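PDB 6B10: putative peptidyl-arginine deiminase family protein from Campylobacter jejuni subsp. jejuni serotype O:2, which probably hydrolyses agmatine to N-carbamoylputrescine as an agmatine deiminase, a step of polyamine biosynthesis leading to putrescine. Local coordinates for residues F275-K286 with L301-R312. Sequence-based numbering, arbitrary orientation.
Sequences FINNALIVPFYK and LPNHKIIGVDAR. With PO4 (phosphate ion), chain D.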
ATOM      1  N   PHE A 275      -5.936  -4.677   2.010  1.00 21.32           N
ATOM      2  CA  PHE A 275      -7.339  -5.051   1.909  1.00 20.80           C
ATOM      3  C   PHE A 275      -7.643  -5.497   0.487  1.00 20.97           C
ATOM      4  O   PHE A 275      -7.156  -4.898  -0.481  1.00 20.57           O
ATOM      5  CB  PHE A 275      -8.254  -3.885   2.253  1.00 21.05           C
ATOM      6  CG  PHE A 275      -8.449  -3.659   3.727  1.00 21.09           C
ATOM      7  CD1 PHE A 275      -9.335  -4.448   4.452  1.00 20.80           C
ATOM      8  CD2 PHE A 275      -7.789  -2.620   4.378  1.00 20.72           C
ATOM      9  CE1 PHE A 275      -9.537  -4.221   5.804  1.00 20.62           C
ATOM     10  CE2 PHE A 275      -7.990  -2.386   5.730  1.00 20.43           C
ATOM     11  CZ  PHE A 275      -8.864  -3.189   6.442  1.00 20.74           C
ATOM     12  N   ILE A 276      -8.439  -6.557   0.385  1.00 21.06           N
ATOM     13  CA  ILE A 276      -9.006  -7.028  -0.870  1.00 21.49           C
ATOM     14  C   ILE A 276     -10.435  -7.432  -0.573  1.00 21.97           C
ATOM     15  O   ILE A 276     -10.869  -7.381   0.580  1.00 22.51           O
ATOM     16  CB  ILE A 276      -8.214  -8.210  -1.451  1.00 21.78           C
ATOM     17  CG1 ILE A 276      -8.136  -9.358  -0.436  1.00 22.11           C
ATOM     18  CG2 ILE A 276      -6.817  -7.750  -1.858  1.00 21.84           C
ATOM     19  CD1 ILE A 276      -7.679 -10.674  -1.027  1.00 22.50           C
ATOM     20  N   ASN A 277     -11.177  -7.834  -1.593  1.00 23.24           N
ATOM     21  CA  ASN A 277     -12.584  -8.165  -1.381  1.00 23.69           C
ATOM     22  C   ASN A 277     -12.744  -9.282  -0.351  1.00 24.17           C
ATOM     23  O   ASN A 277     -12.215 -10.382  -0.531  1.00 23.98           O
ATOM     24  CB  ASN A 277     -13.241  -8.550  -2.699  1.00 24.17           C
ATOM     25  CG  ASN A 277     -13.296  -7.394  -3.673  1.00 24.83           C
ATOM     26  OD1 ASN A 277     -13.099  -6.239  -3.290  1.00 25.87           O
ATOM     27  ND2 ASN A 277     -13.550  -7.694  -4.941  1.00 24.98           N
ATOM     28  N   ASN A 278     -13.446  -8.970   0.741  1.00 23.15           N
ATOM     29  CA  ASN A 278     -13.756  -9.930   1.800  1.00 22.95           C
ATOM     30  C   ASN A 278     -12.555 -10.440   2.595  1.00 22.78           C
ATOM     31  O   ASN A 278     -12.686 -11.375   3.376  1.00 22.63           O
ATOM     32  CB  ASN A 278     -14.547 -11.124   1.240  1.00 23.81           C
ATOM     33  CG  ASN A 278     -15.842 -10.702   0.595  1.00 24.34           C
ATOM     34  OD1 ASN A 278     -16.015 -10.826  -0.614  1.00 25.62           O
ATOM     35  ND2 ASN A 278     -16.747 -10.167   1.396  1.00 24.95           N
ATOM     36  N   ALA A 279     -11.399  -9.805   2.442  1.00 22.26           N
ATOM     37  CA  ALA A 279     -10.219 -10.258   3.150  1.00 21.24           C
ATOM     38  C   ALA A 279      -9.208  -9.159   3.408  1.00 20.60           C
ATOM     39  O   ALA A 279      -9.195  -8.116   2.748  1.00 20.18           O
ATOM     40  CB  ALA A 279      -9.565 -11.404   2.392  1.00 21.50           C
ATOM     41  N   LEU A 280      -8.375  -9.418   4.408  1.00 20.41           N
ATOM     42  CA  LEU A 280      -7.251  -8.577   4.756  1.00 20.20           C
ATOM     43  C   LEU A 280      -6.025  -9.472   4.795  1.00 20.70           C
ATOM     44  O   LEU A 280      -5.947 -10.393   5.602  1.00 20.79           O
ATOM     45  CB  LEU A 280      -7.473  -7.922   6.120  1.00 19.89           C
ATOM     46  CG  LEU A 280      -6.279  -7.121   6.656  1.00 19.77           C
ATOM     47  CD1 LEU A 280      -5.922  -5.968   5.733  1.00 19.48           C
ATOM     48  CD2 LEU A 280      -6.565  -6.616   8.057  1.00 20.20           C
ATOM     49  N   ILE A 281      -5.068  -9.201   3.920  1.00 21.88           N
ATOM     50  CA  ILE A 281      -3.882 -10.035   3.821  1.00 22.79           C
ATOM     51  C   ILE A 281      -2.781  -9.381   4.642  1.00 22.53           C
ATOM     52  O   ILE A 281      -2.364  -8.265   4.353  1.00 22.85           O
ATOM     53  CB  ILE A 281      -3.420 -10.217   2.355  1.00 22.98           C
ATOM     54  CG1 ILE A 281      -4.607 -10.525   1.433  1.00 23.13           C
ATOM     55  CG2 ILE A 281      -2.365 -11.315   2.268  1.00 23.38           C
ATOM     56  CD1 ILE A 281      -5.426 -11.739   1.816  1.00 23.33           C
ATOM     57  N   VAL A 282      -2.316 -10.081   5.672  1.00 23.48           N
ATOM     58  CA  VAL A 282      -1.347  -9.505   6.617  1.00 23.54           C
ATOM     59  C   VAL A 282       0.013 -10.182   6.478  1.00 22.97           C
ATOM     60  O   VAL A 282       0.084 -11.390   6.272  1.00 23.03           O
ATOM     61  CB  VAL A 282      -1.848  -9.585   8.087  1.00 24.02           C
ATOM     62  CG1 VAL A 282      -3.159  -8.834   8.244  1.00 24.45           C
ATOM     63  CG2 VAL A 282      -2.037 -11.024   8.558  1.00 24.87           C
ATOM     64  N   PRO A 283       1.100  -9.406   6.589  1.00 23.27           N
ATOM     65  CA  PRO A 283       2.414 -10.030   6.548  1.00 23.98           C
ATOM     66  C   PRO A 283       2.697 -10.828   7.822  1.00 25.02           C
ATOM     67  O   PRO A 283       2.409 -10.355   8.926  1.00 26.03           O
ATOM     68  CB  PRO A 283       3.379  -8.844   6.418  1.00 24.30           C
ATOM     69  CG  PRO A 283       2.630  -7.653   6.901  1.00 23.99           C
ATOM     70  CD  PRO A 283       1.167  -7.944   6.764  1.00 23.55           C
ATOM     71  N   PHE A 284       3.208 -12.041   7.646  1.00 24.94           N
ATOM     72  CA  PHE A 284       3.705 -12.876   8.735  1.00 25.29           C
ATOM     73  C   PHE A 284       5.226 -12.925   8.609  1.00 26.11           C
ATOM     74  O   PHE A 284       5.770 -12.918   7.497  1.00 26.42           O
ATOM     75  CB  PHE A 284       3.113 -14.288   8.640  1.00 24.58           C
ATOM     76  CG  PHE A 284       1.799 -14.479   9.375  1.00 24.53           C
ATOM     77  CD1 PHE A 284       1.011 -13.400   9.784  1.00 24.48           C
ATOM     78  CD2 PHE A 284       1.337 -15.766   9.636  1.00 24.13           C
ATOM     79  CE1 PHE A 284      -0.190 -13.609  10.454  1.00 24.91           C
ATOM     80  CE2 PHE A 284       0.135 -15.980  10.299  1.00 24.51           C
ATOM     81  CZ  PHE A 284      -0.632 -14.901  10.708  1.00 25.07           C
ATOM     82  N   TYR A 285       5.909 -12.958   9.747  1.00 27.53           N
ATOM     83  CA  TYR A 285       7.378 -12.965   9.788  1.00 27.98           C
ATOM     84  C   TYR A 285       7.947 -14.136  10.610  1.00 28.91           C
ATOM     85  O   TYR A 285       9.143 -14.160  10.931  1.00 29.07           O
ATOM     86  CB  TYR A 285       7.871 -11.628  10.341  1.00 26.89           C
ATOM     87  CG  TYR A 285       7.414 -10.428   9.528  1.00 27.47           C
ATOM     88  CD1 TYR A 285       7.897 -10.212   8.234  1.00 27.35           C
ATOM     89  CD2 TYR A 285       6.507  -9.501  10.053  1.00 27.20           C
ATOM     90  CE1 TYR A 285       7.481  -9.122   7.480  1.00 27.14           C
ATOM     91  CE2 TYR A 285       6.088  -8.402   9.307  1.00 27.36           C
ATOM     92  CZ  TYR A 285       6.581  -8.211   8.025  1.00 27.62           C
ATOM     93  OH  TYR A 285       6.173  -7.117   7.278  1.00 26.69           O
ATOM     94  N   LYS A 286       7.089 -15.102  10.929  1.00 29.89           N
ATOM     95  CA  LYS A 286       7.438 -16.260  11.764  1.00 32.05           C
ATOM     96  C   LYS A 286       7.891 -15.833  13.166  1.00 30.54           C
ATOM     97  O   LYS A 286       8.951 -16.228  13.655  1.00 30.49           O
ATOM     98  CB  LYS A 286       8.478 -17.155  11.072  1.00 34.08           C
ATOM     99  CG  LYS A 286       8.082 -17.613   9.670  1.00 36.72           C
ATOM    100  CD  LYS A 286       6.764 -18.377   9.669  1.00 39.37           C
ATOM    101  CE  LYS A 286       6.416 -18.945   8.300  1.00 41.85           C
ATOM    102  NZ  LYS A 286       7.426 -19.913   7.790  1.00 43.52           N
ATOM    103  N   LEU A 301     -12.354  -6.694  12.631  1.00 26.69           N
ATOM    104  CA  LEU A 301     -12.908  -6.695  11.286  1.00 26.05           C
ATOM    105  C   LEU A 301     -13.809  -7.919  11.058  1.00 26.89           C
ATOM    106  O   LEU A 301     -13.454  -8.832  10.305  1.00 26.01           O
ATOM    107  CB  LEU A 301     -11.763  -6.659  10.278  1.00 25.90           C
ATOM    108  CG  LEU A 301     -10.854  -5.432  10.385  1.00 25.72           C
ATOM    109  CD1 LEU A 301      -9.568  -5.673   9.619  1.00 25.38           C
ATOM    110  CD2 LEU A 301     -11.562  -4.190   9.865  1.00 25.91           C
ATOM    111  N   PRO A 302     -15.008  -7.919  11.671  1.00 28.77           N
ATOM    112  CA  PRO A 302     -15.866  -9.111  11.715  1.00 29.09           C
ATOM    113  C   PRO A 302     -16.373  -9.653  10.379  1.00 28.60           C
ATOM    114  O   PRO A 302     -16.923 -10.743  10.358  1.00 29.33           O
ATOM    115  CB  PRO A 302     -17.070  -8.654  12.563  1.00 29.56           C
ATOM    116  CG  PRO A 302     -16.636  -7.415  13.256  1.00 29.33           C
ATOM    117  CD  PRO A 302     -15.658  -6.769  12.325  1.00 29.71           C
ATOM    118  N   ASN A 303     -16.220  -8.900   9.293  1.00 28.90           N
ATOM    119  CA  ASN A 303     -16.673  -9.333   7.972  1.00 29.62           C
ATOM    120  C   ASN A 303     -15.528  -9.549   6.989  1.00 28.16           C
ATOM    121  O   ASN A 303     -15.734  -9.558   5.783  1.00 28.99           O
ATOM    122  CB  ASN A 303     -17.670  -8.316   7.399  1.00 31.37           C
ATOM    123  CG  ASN A 303     -18.870  -8.107   8.300  1.00 33.40           C
ATOM    124  OD1 ASN A 303     -19.143  -6.997   8.728  1.00 36.34           O
ATOM    125  ND2 ASN A 303     -19.580  -9.181   8.605  1.00 35.20           N
ATOM    126  N   HIS A 304     -14.324  -9.729   7.510  1.00 27.40           N
ATOM    127  CA  HIS A 304     -13.159 -10.011   6.687  1.00 26.79           C
ATOM    128  C   HIS A 304     -12.498 -11.296   7.154  1.00 26.39           C
ATOM    129  O   HIS A 304     -12.508 -11.610   8.335  1.00 26.96           O
ATOM    130  CB  HIS A 304     -12.149  -8.867   6.783  1.00 26.65           C
ATOM    131  CG  HIS A 304     -12.485  -7.692   5.924  1.00 26.56           C
ATOM    132  ND1 HIS A 304     -13.331  -6.687   6.337  1.00 26.09           N
ATOM    133  CD2 HIS A 304     -12.088  -7.360   4.671  1.00 26.85           C
ATOM    134  CE1 HIS A 304     -13.438  -5.784   5.378  1.00 27.30           C
ATOM    135  NE2 HIS A 304     -12.694  -6.168   4.356  1.00 26.74           N
ATOM    136  N   LYS A 305     -11.931 -12.038   6.211  1.00 26.22           N
ATOM    137  CA  LYS A 305     -11.039 -13.126   6.540  1.00 26.46           C
ATOM    138  C   LYS A 305      -9.638 -12.528   6.604  1.00 25.36           C
ATOM    139  O   LYS A 305      -9.204 -11.872   5.666  1.00 25.12           O
ATOM    140  CB  LYS A 305     -11.104 -14.230   5.483  1.00 27.34           C
ATOM    141  CG  LYS A 305     -12.509 -14.675   5.091  1.00 28.61           C
ATOM    142  CD  LYS A 305     -13.317 -15.186   6.269  1.00 29.54           C
ATOM    143  CE  LYS A 305     -14.614 -15.822   5.788  1.00 30.72           C
ATOM    144  NZ  LYS A 305     -15.562 -16.093   6.903  1.00 30.79           N
ATOM    145  N   ILE A 306      -8.942 -12.733   7.716  1.00 25.20           N
ATOM    146  CA  ILE A 306      -7.579 -12.219   7.884  1.00 24.89           C
ATOM    147  C   ILE A 306      -6.625 -13.373   7.593  1.00 25.51           C
ATOM    148  O   ILE A 306      -6.697 -14.408   8.245  1.00 26.07           O
ATOM    149  CB  ILE A 306      -7.348 -11.635   9.298  1.00 24.31           C
ATOM    150  CG1 ILE A 306      -7.840 -10.183   9.384  1.00 24.46           C
ATOM    151  CG2 ILE A 306      -5.864 -11.637   9.664  1.00 24.59           C
ATOM    152  CD1 ILE A 306      -9.307  -9.964   9.065  1.00 24.76           C
ATOM    153  N   ILE A 307      -5.744 -13.202   6.609  1.00 25.70           N
ATOM    154  CA  ILE A 307      -4.885 -14.296   6.159  1.00 25.46           C
ATOM    155  C   ILE A 307      -3.423 -13.874   6.172  1.00 24.04           C
ATOM    156  O   ILE A 307      -3.046 -12.906   5.523  1.00 24.59           O
ATOM    157  CB  ILE A 307      -5.280 -14.781   4.745  1.00 26.17           C
ATOM    158  CG1 ILE A 307      -6.710 -15.331   4.753  1.00 26.70           C
ATOM    159  CG2 ILE A 307      -4.319 -15.856   4.241  1.00 25.96           C
ATOM    160  CD1 ILE A 307      -7.318 -15.433   3.371  1.00 27.15           C
ATOM    161  N   GLY A 308      -2.603 -14.621   6.902  1.00 23.31           N
ATOM    162  CA  GLY A 308      -1.182 -14.322   7.009  1.00 23.33           C
ATOM    163  C   GLY A 308      -0.396 -14.892   5.844  1.00 23.89           C
ATOM    164  O   GLY A 308      -0.575 -16.042   5.483  1.00 23.61           O
ATOM    165  N   VAL A 309       0.482 -14.087   5.264  1.00 25.10           N
ATOM    166  CA  VAL A 309       1.354 -14.543   4.182  1.00 26.32           C
ATOM    167  C   VAL A 309       2.783 -14.228   4.577  1.00 26.46           C
ATOM    168  O   VAL A 309       3.106 -13.091   4.913  1.00 25.58           O
ATOM    169  CB  VAL A 309       1.027 -13.840   2.846  1.00 26.83           C
ATOM    170  CG1 VAL A 309       2.117 -14.089   1.819  1.00 27.31           C
ATOM    171  CG2 VAL A 309      -0.324 -14.303   2.322  1.00 26.42           C
ATOM    172  N   ASP A 310       3.627 -15.253   4.549  1.00 27.18           N
ATOM    173  CA  ASP A 310       5.032 -15.121   4.896  1.00 27.75           C
ATOM    174  C   ASP A 310       5.663 -14.032   4.044  1.00 27.81           C
ATOM    175  O   ASP A 310       5.737 -14.166   2.828  1.00 30.61           O
ATOM    176  CB  ASP A 310       5.723 -16.473   4.668  1.00 28.28           C
ATOM    177  CG  ASP A 310       7.176 -16.483   5.097  1.00 28.31           C
ATOM    178  OD1 ASP A 310       7.687 -15.472   5.613  1.00 27.45           O
ATOM    179  OD2 ASP A 310       7.820 -17.533   4.910  1.00 30.81           O
ATOM    180  N   ALA A 311       6.100 -12.953   4.682  1.00 28.08           N
ATOM    181  CA  ALA A 311       6.595 -11.768   3.969  1.00 28.65           C
ATOM    182  C   ALA A 311       8.093 -11.524   4.146  1.00 28.40           C
ATOM    183  O   ALA A 311       8.600 -10.482   3.733  1.00 28.78           O
ATOM    184  CB  ALA A 311       5.821 -10.536   4.415  1.00 28.81           C
ATOM    185  N   ARG A 312       8.797 -12.482   4.735  1.00 29.04           N
ATOM    186  CA  ARG A 312      10.214 -12.306   5.079  1.00 31.19           C
ATOM    187  C   ARG A 312      11.108 -11.982   3.886  1.00 32.12           C
ATOM    188  O   ARG A 312      11.971 -11.111   3.971  1.00 33.71           O
ATOM    189  CB  ARG A 312      10.745 -13.556   5.781  1.00 31.34           C
ATOM    190  CG  ARG A 312      10.177 -13.748   7.173  1.00 31.65           C
ATOM    191  CD  ARG A 312      10.681 -15.032   7.784  1.00 32.28           C
ATOM    192  NE  ARG A 312      10.231 -16.184   7.007  1.00 33.20           N
ATOM    193  CZ  ARG A 312      10.737 -17.408   7.103  1.00 33.48           C
ATOM    194  NH1 ARG A 312      11.722 -17.665   7.950  1.00 35.60           N
ATOM    195  NH2 ARG A 312      10.244 -18.381   6.352  1.00 34.43           N
TER
HETATM  196  P   PO4 D 402     -15.592  -5.126   8.579  1.00 56.10           P
HETATM  197  O1  PO4 D 402     -14.870  -3.981   9.249  1.00 52.88           O
HETATM  198  O2  PO4 D 402     -14.782  -6.396   8.673  1.00 47.09           O
HETATM  199  O3  PO4 D 402     -15.817  -4.757   7.132  1.00 55.16           O
HETATM  200  O4  PO4 D 402     -16.941  -5.352   9.228  1.00 56.92           O
HETATM  201  O   HOH W   1     -11.896  -5.251   1.901  1.00 23.70           O
HETATM  202  O   HOH W   2     -15.308 -12.559   4.324  1.00 30.98           O
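Phe-275 turns a ring edge to one face of the His-304 imidazole, a T-shaped pair with planes at 69°. CE1 of Phe-275 lies above that face, toward the rim. Leu-280 CD1 sits over the centre of one Phe-275 face. At the imidazole edge, His-304 ND1 donates to O2 of a phosphate ion, 2.8 Å away and nearly straight at 171°. The same O2 accepts Asn-303 N, so two N-H groups grip it; the ion probably came from the crystallisation liquor. A water is bonded to His-304 NE2 and donates to Ile-276 O. In this crystal the phosphate and water hold the imidazole's rotation. At the far end, Gly-308 CA lies 3.5 Å from the centroid of the Phe-284 ring, over its face, as a CH-pi contact. The Phe-284 CG is anti to its carbonyl carbon (chi1 -89°), which carries the ring over the neighbouring strand.

Strands 279-284 and 305-310 are parallel neighbours in a right-handed beta-alpha-beta unit, with helix 289-300 as the crossover. Seven backbone hydrogen bonds join the segments, from Lys-305 N to Asn-278 O through Ala-311 N to Phe-284 O. On one sheet face, Leu-280 and Ile-306 lie side by side, and Leu-280 CD2 meets Leu-301 CD1 at 3.5 Å. Helix 289-300 covers this face through Leu-297 and Ala-294. On the other face, Ile-281 CG2 packs on Val-309 CG2 at 3.6 Å, against Val-50 of helix 37-52.

Arg-312 holds Asp-310 side-on: NE bonds OD1, and NH2 bonds OD2 at 2.9 Å. Lys-286 CG lies 3.6 Å above the guanidinium plane, over its centre. The bent Lys-286 chain brings NZ 3.8 Å from Asp-310 OD2, a long salt bridge, and 3.5 Å from Arg-312 NH2. The shared carboxylate probably offsets their repulsion.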